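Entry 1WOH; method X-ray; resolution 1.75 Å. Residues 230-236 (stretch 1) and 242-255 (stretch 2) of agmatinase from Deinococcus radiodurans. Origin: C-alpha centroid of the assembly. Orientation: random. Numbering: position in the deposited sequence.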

ATOM      1  N   VAL A 230      -1.606   3.380  22.192  1.00  9.98           N
ATOM      2  CA  VAL A 230      -2.016   4.285  21.126  1.00  8.89           C
ATOM      3  C   VAL A 230      -3.474   4.145  20.698  1.00 10.46           C
ATOM      4  O   VAL A 230      -4.030   5.088  20.130  1.00  8.57           O
ATOM      5  CB  VAL A 230      -1.088   4.164  19.872  1.00  8.74           C
ATOM      6  CG1 VAL A 230       0.369   4.282  20.293  1.00 10.61           C
ATOM      7  CG2 VAL A 230      -1.324   2.851  19.145  1.00  9.82           C
ATOM      8  N   ASP A 231      -4.121   3.010  20.980  1.00  8.92           N
ATOM      9  CA  ASP A 231      -5.514   2.895  20.552  1.00  9.46           C
ATOM     10  C   ASP A 231      -6.435   3.743  21.423  1.00  8.20           C
ATOM     11  O   ASP A 231      -7.644   3.837  21.173  1.00  8.33           O
ATOM     12  CB  ASP A 231      -5.995   1.422  20.454  1.00 10.06           C
ATOM     13  CG  ASP A 231      -6.132   0.723  21.797  1.00 14.13           C
ATOM     14  OD1 ASP A 231      -6.293   1.394  22.832  1.00 12.58           O
ATOM     15  OD2 ASP A 231      -6.102  -0.530  21.796  1.00 15.64           O
ATOM     16  N   GLY A 232      -5.853   4.377  22.440  1.00  8.51           N
ATOM     17  CA  GLY A 232      -6.628   5.272  23.281  1.00  8.37           C
ATOM     18  C   GLY A 232      -6.991   6.482  22.425  1.00  8.30           C
ATOM     19  O   GLY A 232      -8.013   7.147  22.635  1.00 11.02           O
ATOM     20  N   PHE A 233      -6.143   6.764  21.439  1.00 10.30           N
ATOM     21  CA  PHE A 233      -6.373   7.882  20.530  1.00  9.53           C
ATOM     22  C   PHE A 233      -7.355   7.516  19.442  1.00  9.04           C
ATOM     23  O   PHE A 233      -7.457   6.362  19.049  1.00 10.16           O
ATOM     24  CB  PHE A 233      -5.063   8.338  19.888  1.00  7.68           C
ATOM     25  CG  PHE A 233      -4.119   8.964  20.863  1.00  8.97           C
ATOM     26  CD1 PHE A 233      -3.135   8.207  21.487  1.00  8.55           C
ATOM     27  CD2 PHE A 233      -4.274  10.296  21.222  1.00  8.50           C
ATOM     28  CE1 PHE A 233      -2.324   8.773  22.463  1.00 11.33           C
ATOM     29  CE2 PHE A 233      -3.467  10.871  22.198  1.00  7.31           C
ATOM     30  CZ  PHE A 233      -2.493  10.107  22.820  1.00 10.81           C
ATOM     31  N   ASP A 234      -8.078   8.513  18.947  1.00  7.20           N
ATOM     32  CA  ASP A 234      -9.038   8.274  17.885  1.00  9.05           C
ATOM     33  C   ASP A 234      -8.295   7.655  16.696  1.00  8.07           C
ATOM     34  O   ASP A 234      -7.192   8.081  16.353  1.00  8.66           O
ATOM     35  CB  ASP A 234      -9.689   9.596  17.467  1.00  9.15           C
ATOM     36  CG  ASP A 234     -10.927   9.389  16.617  1.00 13.18           C
ATOM     37  OD1 ASP A 234     -10.785   9.031  15.433  1.00 14.15           O
ATOM     38  OD2 ASP A 234     -12.041   9.570  17.143  1.00 14.65           O
ATOM     39  N   PRO A 235      -8.893   6.633  16.063  1.00  6.95           N
ATOM     40  CA  PRO A 235      -8.306   5.937  14.907  1.00  8.56           C
ATOM     41  C   PRO A 235      -8.086   6.839  13.689  1.00  8.00           C
ATOM     42  O   PRO A 235      -7.274   6.522  12.811  1.00  8.92           O
ATOM     43  CB  PRO A 235      -9.320   4.827  14.614  1.00  8.31           C
ATOM     44  CG  PRO A 235     -10.000   4.610  15.897  1.00 13.44           C
ATOM     45  CD  PRO A 235     -10.148   5.990  16.481  1.00 10.24           C
ATOM     46  N   ALA A 236      -8.813   7.952  13.616  1.00  8.07           N
ATOM     47  CA  ALA A 236      -8.635   8.865  12.494  1.00  8.32           C
ATOM     48  C   ALA A 236      -7.273   9.526  12.664  1.00  9.71           C
ATOM     49  O   ALA A 236      -6.595   9.833  11.691  1.00 10.54           O
ATOM     50  CB  ALA A 236      -9.742   9.923  12.480  1.00  9.28           C
ATOM     51  N   SER A 242      -3.639  -2.453  16.240  1.00  8.48           N
ATOM     52  CA  SER A 242      -4.403  -3.685  16.013  1.00  8.54           C
ATOM     53  C   SER A 242      -5.919  -3.620  16.123  1.00  9.51           C
ATOM     54  O   SER A 242      -6.645  -4.028  15.199  1.00  9.76           O
ATOM     55  CB  SER A 242      -3.916  -4.788  16.966  1.00  9.51           C
ATOM     56  OG  SER A 242      -4.772  -5.926  16.887  1.00  9.37           O
ATOM     57  N   SER A 243      -6.402  -3.114  17.252  1.00 10.89           N
ATOM     58  CA  SER A 243      -7.838  -3.082  17.499  1.00 12.01           C
ATOM     59  C   SER A 243      -8.392  -1.702  17.786  1.00 11.63           C
ATOM     60  O   SER A 243      -8.660  -1.357  18.931  1.00 13.60           O
ATOM     61  CB  SER A 243      -8.169  -4.018  18.659  1.00 15.62           C
ATOM     62  OG  SER A 243      -7.769  -5.343  18.346  1.00 20.25           O
ATOM     63  N   PRO A 244      -8.585  -0.903  16.737  1.00 11.10           N
ATOM     64  CA  PRO A 244      -9.113   0.462  16.854  1.00 11.86           C
ATOM     65  C   PRO A 244     -10.574   0.540  17.304  1.00 12.49           C
ATOM     66  O   PRO A 244     -11.381  -0.351  17.016  1.00 13.05           O
ATOM     67  CB  PRO A 244      -8.905   1.028  15.455  1.00 11.50           C
ATOM     68  CG  PRO A 244      -9.061  -0.195  14.570  1.00 12.03           C
ATOM     69  CD  PRO A 244      -8.275  -1.240  15.335  1.00  9.99           C
ATOM     70  N   GLU A 245     -10.904   1.618  18.010  1.00 11.06           N
ATOM     71  CA  GLU A 245     -12.254   1.856  18.501  1.00 10.60           C
ATOM     72  C   GLU A 245     -12.560   3.314  18.132  1.00  9.04           C
ATOM     73  O   GLU A 245     -11.763   4.208  18.429  1.00  9.50           O
ATOM     74  CB  GLU A 245     -12.277   1.659  20.019  1.00 12.18           C
ATOM     75  CG  GLU A 245     -13.550   1.063  20.575  1.00 21.09           C
ATOM     76  CD  GLU A 245     -13.917  -0.258  19.923  1.00 17.56           C
ATOM     77  OE1 GLU A 245     -13.241  -1.285  20.167  1.00 21.82           O
ATOM     78  OE2 GLU A 245     -14.892  -0.260  19.156  1.00 20.47           O
ATOM     79  N   PRO A 246     -13.706   3.575  17.479  1.00  8.87           N
ATOM     80  CA  PRO A 246     -14.056   4.951  17.087  1.00  8.57           C
ATOM     81  C   PRO A 246     -14.250   5.917  18.249  1.00  9.38           C
ATOM     82  O   PRO A 246     -14.432   5.500  19.393  1.00 10.33           O
ATOM     83  CB  PRO A 246     -15.344   4.766  16.294  1.00  9.33           C
ATOM     84  CG  PRO A 246     -16.000   3.605  17.013  1.00  9.07           C
ATOM     85  CD  PRO A 246     -14.828   2.654  17.216  1.00  9.63           C
ATOM     86  N   ASP A 247     -14.200   7.209  17.930  1.00  9.54           N
ATOM     87  CA  ASP A 247     -14.397   8.284  18.896  1.00 11.47           C
ATOM     88  C   ASP A 247     -13.453   8.231  20.088  1.00 12.49           C
ATOM     89  O   ASP A 247     -13.884   8.014  21.218  1.00 13.89           O
ATOM     90  CB  ASP A 247     -15.842   8.267  19.381  1.00 10.71           C
ATOM     91  CG  ASP A 247     -16.834   8.245  18.236  1.00 15.35           C
ATOM     92  OD1 ASP A 247     -16.833   9.205  17.430  1.00 11.75           O
ATOM     93  OD2 ASP A 247     -17.606   7.264  18.142  1.00 13.64           O
ATOM     94  N   GLY A 248     -12.168   8.438  19.824  1.00 11.13           N
ATOM     95  CA  GLY A 248     -11.181   8.408  20.882  1.00 10.37           C
ATOM     96  C   GLY A 248     -10.586   9.775  21.163  1.00 10.13           C
ATOM     97  O   GLY A 248     -11.124  10.807  20.746  1.00  9.31           O
ATOM     98  N   LEU A 249      -9.467   9.770  21.874  1.00  8.59           N
ATOM     99  CA  LEU A 249      -8.761  10.988  22.246  1.00  8.61           C
ATOM    100  C   LEU A 249      -8.101  11.665  21.064  1.00  9.56           C
ATOM    101  O   LEU A 249      -7.538  11.001  20.205  1.00  8.13           O
ATOM    102  CB  LEU A 249      -7.639  10.666  23.232  1.00  7.64           C
ATOM    103  CG  LEU A 249      -7.979  10.038  24.574  1.00  9.50           C
ATOM    104  CD1 LEU A 249      -6.709   9.543  25.223  1.00 10.44           C
ATOM    105  CD2 LEU A 249      -8.679  11.068  25.460  1.00 11.17           C
ATOM    106  N   THR A 250      -8.163  12.992  21.015  1.00 10.24           N
ATOM    107  CA  THR A 250      -7.439  13.692  19.961  1.00 10.55           C
ATOM    108  C   THR A 250      -6.040  13.730  20.564  1.00 10.19           C
ATOM    109  O   THR A 250      -5.861  13.427  21.760  1.00  9.75           O
ATOM    110  CB  THR A 250      -7.904  15.153  19.783  1.00 11.10           C
ATOM    111  OG1 THR A 250      -7.702  15.856  21.010  1.00 11.05           O
ATOM    112  CG2 THR A 250      -9.370  15.216  19.398  1.00 14.30           C
ATOM    113  N   TYR A 251      -5.045  14.089  19.765  1.00 10.73           N
ATOM    114  CA  TYR A 251      -3.683  14.171  20.276  1.00 11.33           C
ATOM    115  C   TYR A 251      -3.669  15.184  21.427  1.00 11.53           C
ATOM    116  O   TYR A 251      -3.080  14.941  22.478  1.00 11.33           O
ATOM    117  CB  TYR A 251      -2.722  14.627  19.167  1.00 10.08           C
ATOM    118  CG  TYR A 251      -1.283  14.820  19.622  1.00 10.37           C
ATOM    119  CD1 TYR A 251      -0.310  13.858  19.354  1.00 12.00           C
ATOM    120  CD2 TYR A 251      -0.897  15.966  20.331  1.00 12.52           C
ATOM    121  CE1 TYR A 251       1.014  14.027  19.783  1.00 11.29           C
ATOM    122  CE2 TYR A 251       0.419  16.148  20.764  1.00 13.08           C
ATOM    123  CZ  TYR A 251       1.368  15.175  20.487  1.00 13.57           C
ATOM    124  OH  TYR A 251       2.670  15.337  20.915  1.00 13.61           O
ATOM    125  N   ALA A 252      -4.341  16.317  21.224  1.00 10.79           N
ATOM    126  CA  ALA A 252      -4.382  17.369  22.240  1.00 11.02           C
ATOM    127  C   ALA A 252      -4.973  16.912  23.576  1.00 10.11           C
ATOM    128  O   ALA A 252      -4.463  17.253  24.638  1.00 11.90           O
ATOM    129  CB  ALA A 252      -5.159  18.573  21.706  1.00 11.13           C
ATOM    130  N   GLN A 253      -6.048  16.139  23.531  1.00 10.17           N
ATOM    131  CA  GLN A 253      -6.670  15.669  24.767  1.00 11.59           C
ATOM    132  C   GLN A 253      -5.758  14.704  25.517  1.00 10.95           C
ATOM    133  O   GLN A 253      -5.589  14.809  26.737  1.00 12.02           O
ATOM    134  CB  GLN A 253      -7.992  14.980  24.460  1.00 10.87           C
ATOM    135  CG  GLN A 253      -9.040  15.892  23.876  1.00 11.86           C
ATOM    136  CD  GLN A 253     -10.266  15.120  23.465  1.00 16.31           C
ATOM    137  OE1 GLN A 253     -10.157  14.086  22.805  1.00 15.15           O
ATOM    138  NE2 GLN A 253     -11.445  15.614  23.848  1.00 18.33           N
ATOM    139  N   GLY A 254      -5.181  13.754  24.789  1.00 11.34           N
ATOM    140  CA  GLY A 254      -4.290  12.800  25.424  1.00 10.85           C
ATOM    141  C   GLY A 254      -3.120  13.529  26.059  1.00 12.33           C
ATOM    142  O   GLY A 254      -2.712  13.231  27.185  1.00 11.08           O
ATOM    143  N   MET A 255      -2.579  14.501  25.330  1.00 12.59           N
ATOM    144  CA  MET A 255      -1.443  15.282  25.804  1.00 13.71           C
ATOM    145  C   MET A 255      -1.795  16.142  27.021  1.00 15.03           C
ATOM    146  O   MET A 255      -0.968  16.319  27.918  1.00 15.10           O
ATOM    147  CB  MET A 255      -0.912  16.157  24.662  1.00 14.59           C
ATOM    148  CG  MET A 255       0.516  16.656  24.852  1.00 16.77           C
ATOM    149  SD  MET A 255       1.692  15.316  25.140  1.00 20.00           S
ATOM    150  CE  MET A 255       2.110  15.640  26.848  1.00 16.39           C
TER
HETATM  151  O   HOH W   1      -8.473   3.097  18.684  1.00  9.99           O
HETATM  152  O   HOH W   2      -4.869  -1.888  19.339  1.00 14.45           O
HETATM  153  O   HOH W   3     -13.240   7.639  14.988  1.00 12.28           O
HETATM  154  O   HOH W   4     -11.615  12.504  18.427  1.00 23.61           O

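The two stretches are pinned by a single bridge between Phe 233 and Leu 249, whose CA atoms lie 4.3 Å apart. Leu 249 N donates to Gly 232 O (3.1 Å, angle at hydrogen 171°), and Asp 234 N donates to Leu 249 O (2.8 Å, 170°). The same carbonyl receives a CA-H...O contact, Phe 233 CA to Leu 249 O at 3.3 Å.

The carboxylate of Asp 234 is bonded on both oxygens. With chi1 at -166° (t), it reaches backbone amides in both stretches: OD2 accepts from Gly 248 N (2.9 Å, 152°), while OD1 accepts from Ala 236 N (2.9 Å, 164°). Asp 234 OD2 lies 3.3 Å from Asp 247 N, but the angle is too poor for a hydrogen bond. That amide instead donates to water 3 (Asp 247 N to water O, 3.1 Å), which in turn donates to Asp 234 OD1 (water O to OD1, 2.9 Å). Gly 248 fits tightly against this segment, for an ideal CB would sit 2.8 Å from Asp 234 N, a clash.

The CA-to-CB bond of Phe 233 points away, yet with chi1 of -68° (m) and chi2 of 94° the end of the ring comes nearer to stretch 2. CE2 approaches Thr 250 O (3.5 Å), which lies near the ring plane at its edge, and Gly 254 CA (3.8 Å). An ideal CB on Gly 254 would fall 2.4 Å from Phe 233 CE2, so the ring occupies space that a side chain there would need. Leu 249, chi1 -61° (m) and chi2 168° (t), adds an apolar contact from CB to Phe 233 CD2 at 3.9 Å.

Thr 250, chi1 60° (p), caps the following helix: OG1 accepts from Gln 253 N (3.0 Å), and Gln 253 OE1 reciprocates by accepting from Thr 250 N (2.9 Å).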